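Local coordinates for protein alanine racemase (Corynebacterium glutamicum, PDB 2DY3) that binds pyridoxal-5'-phosphate and belongs to the alanine racemase family, pairing an N-terminal TIM-barrel domain with a separate C-terminal domain, at residues E76-P84 with I96-H105; T153-C161 with Q173-A184. All coordinates share one frame; numbering follows the deposited sequence.

Contact 1: E76-P84 with I96-H105. With PLP (pyridoxal-5'-phosphate), chain F.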
loop_
_atom_site.group_PDB
_atom_site.type_symbol
_atom_site.label_atom_id
_atom_site.label_comp_id
_atom_site.label_asym_id
_atom_site.label_seq_id
_atom_site.Cartn_x
_atom_site.Cartn_y
_atom_site.Cartn_z
ATOM N N GLU B 76 15.661 -6.647 23.326
ATOM C CA GLU B 76 15.143 -7.971 23.016
ATOM C C GLU B 76 14.165 -7.807 21.839
ATOM O O GLU B 76 13.356 -6.877 21.830
ATOM C CB GLU B 76 14.407 -8.497 24.246
ATOM C CG GLU B 76 13.783 -9.863 24.122
ATOM C CD GLU B 76 13.035 -10.251 25.385
ATOM O OE1 GLU B 76 13.605 -10.078 26.484
ATOM O OE2 GLU B 76 11.883 -10.732 25.286
ATOM N N VAL B 77 14.249 -8.695 20.852
ATOM C CA VAL B 77 13.370 -8.640 19.685
ATOM C C VAL B 77 12.698 -9.995 19.440
ATOM O O VAL B 77 13.367 -11.023 19.398
ATOM C CB VAL B 77 14.150 -8.234 18.404
ATOM C CG1 VAL B 77 13.234 -8.344 17.170
ATOM C CG2 VAL B 77 14.665 -6.798 18.533
ATOM N N LEU B 78 11.376 -9.985 19.280
ATOM C CA LEU B 78 10.608 -11.209 19.037
ATOM C C LEU B 78 9.956 -11.193 17.653
ATOM O O LEU B 78 9.381 -10.194 17.232
ATOM C CB LEU B 78 9.527 -11.381 20.105
ATOM C CG LEU B 78 8.588 -12.589 19.973
ATOM C CD1 LEU B 78 9.360 -13.907 20.022
ATOM C CD2 LEU B 78 7.573 -12.537 21.099
ATOM N N CYS B 79 10.051 -12.321 16.959
ATOM C CA CYS B 79 9.497 -12.488 15.617
ATOM C C CYS B 79 8.544 -13.696 15.651
ATOM O O CYS B 79 8.900 -14.758 16.156
ATOM C CB CYS B 79 10.683 -12.689 14.651
ATOM S SG CYS B 79 10.431 -13.667 13.189
ATOM N N TRP B 80 7.329 -13.548 15.131
ATOM C CA TRP B 80 6.398 -14.673 15.186
ATOM C C TRP B 80 5.830 -15.242 13.886
ATOM O O TRP B 80 4.995 -16.146 13.927
ATOM C CB TRP B 80 5.251 -14.353 16.161
ATOM C CG TRP B 80 4.604 -13.027 15.936
ATOM C CD1 TRP B 80 3.711 -12.704 14.959
ATOM C CD2 TRP B 80 4.841 -11.826 16.679
ATOM N NE1 TRP B 80 3.380 -11.372 15.043
ATOM C CE2 TRP B 80 4.062 -10.811 16.090
ATOM C CE3 TRP B 80 5.641 -11.509 17.783
ATOM C CZ2 TRP B 80 4.060 -9.503 16.565
ATOM C CZ3 TRP B 80 5.637 -10.208 18.253
ATOM C CH2 TRP B 80 4.853 -9.220 17.646
ATOM N N ILE B 81 6.270 -14.737 12.739
ATOM C CA ILE B 81 5.788 -15.268 11.464
ATOM C C ILE B 81 6.965 -15.620 10.564
ATOM O O ILE B 81 7.547 -14.757 9.907
ATOM C CB ILE B 81 4.861 -14.271 10.718
ATOM C CG1 ILE B 81 3.599 -14.009 11.542
ATOM C CG2 ILE B 81 4.445 -14.855 9.384
ATOM C CD1 ILE B 81 2.603 -13.074 10.866
ATOM N N TRP B 82 7.314 -16.901 10.558
ATOM C CA TRP B 82 8.415 -17.420 9.756
ATOM C C TRP B 82 8.161 -18.905 9.557
ATOM O O TRP B 82 7.286 -19.472 10.205
ATOM C CB TRP B 82 9.750 -17.247 10.490
ATOM C CG TRP B 82 9.801 -17.924 11.842
ATOM C CD1 TRP B 82 9.254 -17.466 13.007
ATOM C CD2 TRP B 82 10.445 -19.168 12.167
ATOM N NE1 TRP B 82 9.520 -18.341 14.035
ATOM C CE2 TRP B 82 10.249 -19.393 13.547
ATOM C CE3 TRP B 82 11.169 -20.111 11.427
ATOM C CZ2 TRP B 82 10.751 -20.525 14.204
ATOM C CZ3 TRP B 82 11.664 -21.233 12.077
ATOM C CH2 TRP B 82 11.452 -21.430 13.454
ATOM N N THR B 83 8.912 -19.525 8.654
ATOM C CA THR B 83 8.783 -20.955 8.404
ATOM C C THR B 83 10.182 -21.534 8.382
ATOM O O THR B 83 11.146 -20.837 8.086
ATOM C CB THR B 83 8.099 -21.264 7.051
ATOM O OG1 THR B 83 8.906 -20.752 5.982
ATOM C CG2 THR B 83 6.699 -20.642 7.002
ATOM N N PRO B 84 10.309 -22.827 8.695
ATOM C CA PRO B 84 11.600 -23.522 8.718
ATOM C C PRO B 84 12.293 -23.518 7.367
ATOM O O PRO B 84 13.485 -23.812 7.269
ATOM C CB PRO B 84 11.222 -24.933 9.162
ATOM C CG PRO B 84 10.005 -24.700 10.020
ATOM C CD PRO B 84 9.234 -23.703 9.194
ATOM N N ILE B 96 17.909 -12.691 17.524
ATOM C CA ILE B 96 16.483 -12.457 17.358
ATOM C C ILE B 96 15.737 -13.654 17.944
ATOM O O ILE B 96 16.019 -14.800 17.596
ATOM C CB ILE B 96 16.107 -12.310 15.860
ATOM C CG1 ILE B 96 16.716 -11.022 15.303
ATOM C CG2 ILE B 96 14.585 -12.307 15.699
ATOM C CD1 ILE B 96 16.632 -10.894 13.794
ATOM N N ASP B 97 14.811 -13.391 18.862
ATOM C CA ASP B 97 14.028 -14.463 19.458
ATOM C C ASP B 97 13.012 -14.949 18.428
ATOM O O ASP B 97 12.413 -14.148 17.712
ATOM C CB ASP B 97 13.280 -13.974 20.705
ATOM C CG ASP B 97 14.208 -13.628 21.855
ATOM O OD1 ASP B 97 13.716 -13.552 22.994
ATOM O OD2 ASP B 97 15.418 -13.428 21.628
ATOM N N LEU B 98 12.823 -16.262 18.355
ATOM C CA LEU B 98 11.876 -16.841 17.416
ATOM C C LEU B 98 10.747 -17.522 18.163
ATOM O O LEU B 98 10.979 -18.227 19.148
ATOM C CB LEU B 98 12.566 -17.878 16.524
ATOM C CG LEU B 98 13.645 -17.394 15.561
ATOM C CD1 LEU B 98 14.270 -18.591 14.860
ATOM C CD2 LEU B 98 13.036 -16.422 14.555
ATOM N N ALA B 99 9.523 -17.308 17.699
ATOM C CA ALA B 99 8.370 -17.942 18.321
ATOM C C ALA B 99 8.222 -19.367 17.790
ATOM O O ALA B 99 8.447 -19.623 16.605
ATOM C CB ALA B 99 7.101 -17.151 18.006
ATOM N N VAL B 100 7.862 -20.293 18.670
ATOM C CA VAL B 100 7.621 -21.666 18.258
ATOM C C VAL B 100 6.121 -21.668 17.961
ATOM O O VAL B 100 5.312 -21.601 18.886
ATOM C CB VAL B 100 7.914 -22.667 19.402
ATOM C CG1 VAL B 100 7.789 -24.098 18.887
ATOM C CG2 VAL B 100 9.309 -22.421 19.965
ATOM N N ILE B 101 5.746 -21.733 16.684
ATOM C CA ILE B 101 4.331 -21.692 16.330
ATOM C C ILE B 101 3.705 -23.022 15.903
ATOM O O ILE B 101 2.493 -23.111 15.726
ATOM C CB ILE B 101 4.066 -20.628 15.224
ATOM C CG1 ILE B 101 4.578 -21.123 13.876
ATOM C CG2 ILE B 101 4.759 -19.316 15.582
ATOM C CD1 ILE B 101 4.228 -20.198 12.726
ATOM N N SER B 102 4.534 -24.046 15.737
ATOM C CA SER B 102 4.058 -25.376 15.369
ATOM C C SER B 102 5.159 -26.371 15.702
ATOM O O SER B 102 6.318 -25.993 15.868
ATOM C CB SER B 102 3.748 -25.468 13.872
ATOM O OG SER B 102 4.922 -25.741 13.128
ATOM N N PRO B 103 4.803 -27.659 15.816
ATOM C CA PRO B 103 5.776 -28.709 16.128
ATOM C C PRO B 103 6.944 -28.710 15.144
ATOM O O PRO B 103 8.090 -28.953 15.528
ATOM C CB PRO B 103 4.942 -29.991 16.049
ATOM C CG PRO B 103 3.575 -29.515 16.522
ATOM C CD PRO B 103 3.426 -28.192 15.797
ATOM N N ALA B 104 6.650 -28.451 13.872
ATOM C CA ALA B 104 7.695 -28.433 12.851
ATOM C C ALA B 104 8.726 -27.345 13.150
ATOM O O ALA B 104 9.919 -27.532 12.918
ATOM C CB ALA B 104 7.082 -28.215 11.463
ATOM N N HIS B 105 8.256 -26.209 13.660
ATOM C CA HIS B 105 9.137 -25.089 14.003
ATOM C C HIS B 105 10.029 -25.497 15.168
ATOM O O HIS B 105 11.229 -25.224 15.178
ATOM C CB HIS B 105 8.304 -23.868 14.390
ATOM C CG HIS B 105 7.644 -23.195 13.228
ATOM N ND1 HIS B 105 8.203 -22.116 12.577
ATOM C CD2 HIS B 105 6.472 -23.447 12.601
ATOM C CE1 HIS B 105 7.399 -21.729 11.603
ATOM N NE2 HIS B 105 6.342 -22.520 11.598
HETATM N N1 PLP F . 0.928 -9.136 19.342
HETATM C C2 PLP F . 0.855 -9.819 18.125
HETATM C C2A PLP F . 1.182 -11.303 18.083
HETATM C C3 PLP F . 0.469 -9.108 16.964
HETATM O O3 PLP F . 0.383 -9.764 15.753
HETATM C C4 PLP F . 0.171 -7.712 17.055
HETATM C C4A PLP F . -0.293 -6.889 15.825
HETATM C C5 PLP F . 0.248 -7.063 18.336
HETATM C C6 PLP F . 0.630 -7.787 19.454
HETATM C C5A PLP F . -0.074 -5.612 18.529
HETATM O O4P PLP F . -1.470 -5.423 18.724
HETATM P P PLP F . -2.217 -4.003 18.963
HETATM O O1P PLP F . -1.864 -3.098 17.875
HETATM O O2P PLP F . -3.625 -4.403 18.945
HETATM O O3P PLP F . -1.699 -3.562 20.276
HETATM O O HOH W 1 16.275 -10.815 21.303
#
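The indole of Trp82 is covered on both faces by Leu98 and His105 of the 96-105 segment. The two segments belong to one beta-alpha-beta unit of the TIM barrel, in which helix 88-92 connects the parallel neighbours 76-81 and 97-100. Leu98 CD2 makes a CH-pi contact 4.1 Å from the centroid of the five-membered ring, while His105 turns an edge, led by ND1, to the opposite face, a T-shaped pair with ring planes at 88°. At the indole rim, NE1 gives a weak hydrogen bond to Ala99 O (3.1 Å, 135°). The imidazole is itself sandwiched, with Pro84 CD 3.9 Å from its centroid on one face and Ile101 CG1 over the other. Backbone hydrogen bonds from Asp97 N to Val77 O (2.8 Å), Cys79 N to Asp97 O and Ala99 N to Cys79 O zip the strands together. Cys79 SG lies against Leu98 CD2, on the same sheet face. Leu62 of helix 62-70 touches both Cys79 and Trp82. Trp80 takes the other direction: with CG between backbone N and carbonyl carbon (chi1 50°), its ring presents a face to the C2A methyl of pyridoxal-5'-phosphate. The carboxylates of Glu76 and Asp97 come close, but Arg118 forms a salt bridge to each, which probably offsets their repulsion. One water accepts from Val77 N and sits 2.8 Å from Asp97 OD2.

Contact 2: T153-C161 with Q173-A184. With PLP (pyridoxal-5'-phosphate), chain F.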
loop_
_atom_site.group_PDB
_atom_site.type_symbol
_atom_site.label_atom_id
_atom_site.label_comp_id
_atom_site.label_asym_id
_atom_site.label_seq_id
_atom_site.Cartn_x
_atom_site.Cartn_y
_atom_site.Cartn_z
ATOM N N THR B 153 12.340 -18.684 26.746
ATOM C CA THR B 153 12.209 -17.493 27.573
ATOM C C THR B 153 10.807 -17.307 28.139
ATOM O O THR B 153 10.610 -16.536 29.084
ATOM C CB THR B 153 12.571 -16.230 26.785
ATOM O OG1 THR B 153 12.550 -15.105 27.673
ATOM C CG2 THR B 153 11.567 -16.001 25.653
ATOM N N GLY B 154 9.843 -18.008 27.550
ATOM C CA GLY B 154 8.465 -17.923 28.004
ATOM C C GLY B 154 7.491 -18.316 26.907
ATOM O O GLY B 154 7.883 -18.911 25.900
ATOM N N MET B 155 6.215 -18.004 27.113
ATOM C CA MET B 155 5.181 -18.289 26.123
ATOM C C MET B 155 4.218 -17.109 26.046
ATOM O O MET B 155 4.155 -16.267 26.947
ATOM C CB MET B 155 4.412 -19.578 26.459
ATOM C CG MET B 155 3.798 -19.639 27.847
ATOM S SD MET B 155 2.669 -21.050 28.003
ATOM C CE MET B 155 3.796 -22.413 27.903
ATOM N N PHE B 156 3.477 -17.040 24.954
ATOM C CA PHE B 156 2.543 -15.950 24.771
ATOM C C PHE B 156 1.400 -16.421 23.895
ATOM O O PHE B 156 1.515 -17.420 23.191
ATOM C CB PHE B 156 3.238 -14.760 24.094
ATOM C CG PHE B 156 3.633 -15.021 22.665
ATOM C CD1 PHE B 156 4.651 -15.908 22.360
ATOM C CD2 PHE B 156 2.973 -14.388 21.627
ATOM C CE1 PHE B 156 5.005 -16.155 21.042
ATOM C CE2 PHE B 156 3.319 -14.631 20.311
ATOM C CZ PHE B 156 4.337 -15.517 20.017
ATOM N N THR B 157 0.289 -15.705 23.964
ATOM C CA THR B 157 -0.848 -16.024 23.135
ATOM C C THR B 157 -1.360 -14.674 22.679
ATOM O O THR B 157 -1.080 -13.645 23.295
ATOM C CB THR B 157 -1.942 -16.794 23.906
ATOM O OG1 THR B 157 -2.785 -17.477 22.968
ATOM C CG2 THR B 157 -2.789 -15.842 24.745
ATOM N N HIS B 158 -2.082 -14.659 21.577
ATOM C CA HIS B 158 -2.579 -13.402 21.084
ATOM C C HIS B 158 -4.068 -13.358 21.330
ATOM O O HIS B 158 -4.839 -14.027 20.649
ATOM C CB HIS B 158 -2.268 -13.275 19.595
ATOM C CG HIS B 158 -2.561 -11.922 19.024
ATOM N ND1 HIS B 158 -2.202 -10.750 19.655
ATOM C CD2 HIS B 158 -3.145 -11.556 17.858
ATOM C CE1 HIS B 158 -2.553 -9.722 18.903
ATOM N NE2 HIS B 158 -3.126 -10.184 17.806
ATOM N N LEU B 159 -4.478 -12.617 22.348
ATOM C CA LEU B 159 -5.900 -12.513 22.590
ATOM C C LEU B 159 -6.442 -11.962 21.298
ATOM O O LEU B 159 -6.334 -10.759 21.081
ATOM C CB LEU B 159 -6.222 -11.489 23.672
ATOM C CG LEU B 159 -6.053 -11.910 25.117
ATOM C CD1 LEU B 159 -6.733 -13.250 25.251
ATOM C CD2 LEU B 159 -4.594 -12.000 25.505
ATOM N N ALA B 160 -6.988 -12.809 20.426
ATOM C CA ALA B 160 -7.581 -12.302 19.182
ATOM C C ALA B 160 -8.395 -11.171 19.771
ATOM O O ALA B 160 -8.761 -11.264 20.941
ATOM C CB ALA B 160 -8.520 -13.345 18.563
ATOM N N CYS B 161 -8.700 -10.119 19.016
ATOM C CA CYS B 161 -9.466 -9.044 19.626
ATOM C C CYS B 161 -10.939 -9.242 19.861
ATOM O O CYS B 161 -11.786 -8.973 19.008
ATOM C CB CYS B 161 -9.259 -7.726 18.906
ATOM S SG CYS B 161 -8.076 -6.784 19.856
ATOM N N GLN B 173 -9.581 -17.814 26.811
ATOM C CA GLN B 173 -8.242 -17.979 26.260
ATOM C C GLN B 173 -7.194 -18.015 27.372
ATOM O O GLN B 173 -6.255 -18.811 27.322
ATOM C CB GLN B 173 -7.904 -16.839 25.296
ATOM C CG GLN B 173 -8.653 -16.876 23.973
ATOM C CD GLN B 173 -8.031 -15.951 22.936
ATOM O OE1 GLN B 173 -6.957 -16.234 22.395
ATOM N NE2 GLN B 173 -8.692 -14.833 22.668
ATOM N N ILE B 174 -7.360 -17.151 28.374
ATOM C CA ILE B 174 -6.420 -17.093 29.488
ATOM C C ILE B 174 -6.421 -18.405 30.253
ATOM O O ILE B 174 -5.372 -18.882 30.677
ATOM C CB ILE B 174 -6.756 -15.935 30.463
ATOM C CG1 ILE B 174 -6.570 -14.595 29.752
ATOM C CG2 ILE B 174 -5.826 -15.978 31.680
ATOM C CD1 ILE B 174 -5.168 -14.394 29.239
ATOM N N ILE B 175 -7.600 -18.989 30.442
ATOM C CA ILE B 175 -7.678 -20.262 31.150
ATOM C C ILE B 175 -6.832 -21.307 30.417
ATOM O O ILE B 175 -6.024 -21.993 31.026
ATOM C CB ILE B 175 -9.131 -20.776 31.248
ATOM C CG1 ILE B 175 -9.930 -19.906 32.216
ATOM C CG2 ILE B 175 -9.139 -22.217 31.719
ATOM C CD1 ILE B 175 -11.386 -20.314 32.349
ATOM N N ALA B 176 -7.024 -21.415 29.104
ATOM C CA ALA B 176 -6.271 -22.369 28.297
ATOM C C ALA B 176 -4.772 -22.056 28.309
ATOM O O ALA B 176 -3.942 -22.960 28.336
ATOM C CB ALA B 176 -6.796 -22.364 26.870
ATOM N N PHE B 177 -4.433 -20.773 28.289
ATOM C CA PHE B 177 -3.038 -20.348 28.301
ATOM C C PHE B 177 -2.361 -20.763 29.605
ATOM O O PHE B 177 -1.231 -21.240 29.599
ATOM C CB PHE B 177 -2.952 -18.824 28.130
ATOM C CG PHE B 177 -1.542 -18.286 28.067
ATOM C CD1 PHE B 177 -0.704 -18.605 27.008
ATOM C CD2 PHE B 177 -1.069 -17.429 29.053
ATOM C CE1 PHE B 177 0.579 -18.075 26.928
ATOM C CE2 PHE B 177 0.206 -16.898 28.978
ATOM C CZ PHE B 177 1.032 -17.221 27.911
ATOM N N ARG B 178 -3.053 -20.574 30.723
ATOM C CA ARG B 178 -2.499 -20.935 32.023
ATOM C C ARG B 178 -2.345 -22.443 32.161
ATOM O O ARG B 178 -1.494 -22.926 32.902
ATOM C CB ARG B 178 -3.383 -20.380 33.137
ATOM C CG ARG B 178 -3.301 -18.866 33.232
ATOM C CD ARG B 178 -4.293 -18.277 34.218
ATOM N NE ARG B 178 -4.098 -16.834 34.324
ATOM C CZ ARG B 178 -4.899 -16.016 34.995
ATOM N NH1 ARG B 178 -5.962 -16.496 35.628
ATOM N NH2 ARG B 178 -4.634 -14.716 35.033
ATOM N N ARG B 179 -3.174 -23.181 31.438
ATOM C CA ARG B 179 -3.115 -24.632 31.457
ATOM C C ARG B 179 -1.827 -25.043 30.746
ATOM O O ARG B 179 -1.124 -25.962 31.172
ATOM C CB ARG B 179 -4.348 -25.191 30.741
ATOM C CG ARG B 179 -4.445 -26.697 30.688
ATOM C CD ARG B 179 -5.893 -27.121 30.456
ATOM N NE ARG B 179 -6.442 -26.595 29.209
ATOM C CZ ARG B 179 -7.645 -26.037 29.101
ATOM N NH1 ARG B 179 -8.430 -25.929 30.166
ATOM N NH2 ARG B 179 -8.066 -25.582 27.928
ATOM N N ALA B 180 -1.515 -24.335 29.665
ATOM C CA ALA B 180 -0.313 -24.600 28.887
ATOM C C ALA B 180 0.944 -24.248 29.685
ATOM O O ALA B 180 1.912 -25.011 29.707
ATOM C CB ALA B 180 -0.351 -23.797 27.587
ATOM N N LEU B 181 0.922 -23.094 30.341
ATOM C CA LEU B 181 2.065 -22.641 31.130
ATOM C C LEU B 181 2.387 -23.602 32.275
ATOM O O LEU B 181 3.558 -23.873 32.562
ATOM C CB LEU B 181 1.794 -21.234 31.675
ATOM C CG LEU B 181 2.926 -20.544 32.446
ATOM C CD1 LEU B 181 4.186 -20.492 31.602
ATOM C CD2 LEU B 181 2.491 -19.138 32.831
ATOM N N ALA B 182 1.351 -24.125 32.922
ATOM C CA ALA B 182 1.552 -25.057 34.023
ATOM C C ALA B 182 2.152 -26.360 33.499
ATOM O O ALA B 182 3.035 -26.951 34.130
ATOM C CB ALA B 182 0.226 -25.335 34.732
ATOM N N LEU B 183 1.675 -26.799 32.338
ATOM C CA LEU B 183 2.155 -28.029 31.717
ATOM C C LEU B 183 3.619 -27.854 31.304
ATOM O O LEU B 183 4.425 -28.777 31.419
ATOM C CB LEU B 183 1.309 -28.347 30.486
ATOM C CG LEU B 183 1.092 -29.803 30.066
ATOM C CD1 LEU B 183 0.661 -29.829 28.605
ATOM C CD2 LEU B 183 2.353 -30.615 30.249
ATOM N N ALA B 184 3.954 -26.660 30.823
ATOM C CA ALA B 184 5.315 -26.362 30.386
ATOM C C ALA B 184 6.298 -26.396 31.552
ATOM O O ALA B 184 7.381 -26.978 31.444
ATOM C CB ALA B 184 5.359 -24.995 29.704
HETATM N N1 PLP F . 0.928 -9.136 19.342
HETATM C C2 PLP F . 0.855 -9.819 18.125
HETATM C C2A PLP F . 1.182 -11.303 18.083
HETATM C C3 PLP F . 0.469 -9.108 16.964
HETATM O O3 PLP F . 0.383 -9.764 15.753
HETATM C C4 PLP F . 0.171 -7.712 17.055
HETATM C C4A PLP F . -0.293 -6.889 15.825
HETATM C C5 PLP F . 0.248 -7.063 18.336
HETATM C C6 PLP F . 0.630 -7.787 19.454
HETATM C C5A PLP F . -0.074 -5.612 18.529
HETATM O O4P PLP F . -1.470 -5.423 18.724
HETATM P P PLP F . -2.217 -4.003 18.963
HETATM O O1P PLP F . -1.864 -3.098 17.875
HETATM O O2P PLP F . -3.625 -4.403 18.945
HETATM O O3P PLP F . -1.699 -3.562 20.276
#
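Met155 lays its thioether obliquely across the Phe177 ring, SD 4.4 Å from the centroid, a Met-aromatic contact. Its chain is bent at the last torsion (chi3 68°), which carries the methyl onward along the helix until CE meets Ala184 CB at 3.5 Å; on the way SD packs on Leu181 CB at 3.8 Å and brushes Ala180. The layout illustrates how a barrel strand receives its outer helix. Strand 153-156 and helix 173-184 run roughly antiparallel, their axes 9.6 Å apart and 154° between directions, and Met155, Thr157 and Phe177 all aim into the interface. Phe177 fits against the strand backbone: CZ reaches Met155 O at its ring edge (3.4 Å), and CD1 abuts Thr157 CB at 3.8 Å. Nearer the start of the helix segment, Leu159 CD1 lies alongside the Gln173 amide, 3.6 Å from NE2, as the two side chains pass in opposite directions. The amide oxygen is held by Ser125 OG, which also bonds to Thr157 OG1, so one serine bridges the side chains of Thr157 and Gln173, and Ile123 O is a further partner of Thr157 OG1. On the far side of the 153-161 segment, Phe156 meets His195, and His158 spreads its ring over pyridoxal-5'-phosphate, with CE1 3.5 Å from C2. Helix 134-146 packs beside them, Phe141 touching both Met155 and Ala184. Between the two segments, then, adhesion is apolar and sulfur-aromatic, while Thr157 OG1 and Gln173 OE1 find their hydrogen bonds outside the two segments.

In the fold
Both contacts reach the same parallel barrel sheet, strand 117-122 lying between 97-100 and 150-156, and their centres are about 16 Å apart. They nevertheless touch directly: Phe156 CZ of contact 2 is 3.8 Å from Ala99 CB and 4.1 Å from Trp80 CB, both in contact 1. Each also delivers one ring to pyridoxal-5'-phosphate, from opposite faces of its pyridine: Trp80, with NE1 3.5 Å from O3 of pyridoxal-5'-phosphate, and His158. Tyr38, Ser199, Gly216, Leu217 and Tyr346 hydrogen-bond to the same ligand. The two contacts thus exemplify how separate strands of one barrel converge on a single pocket. Both also reach the second subunit.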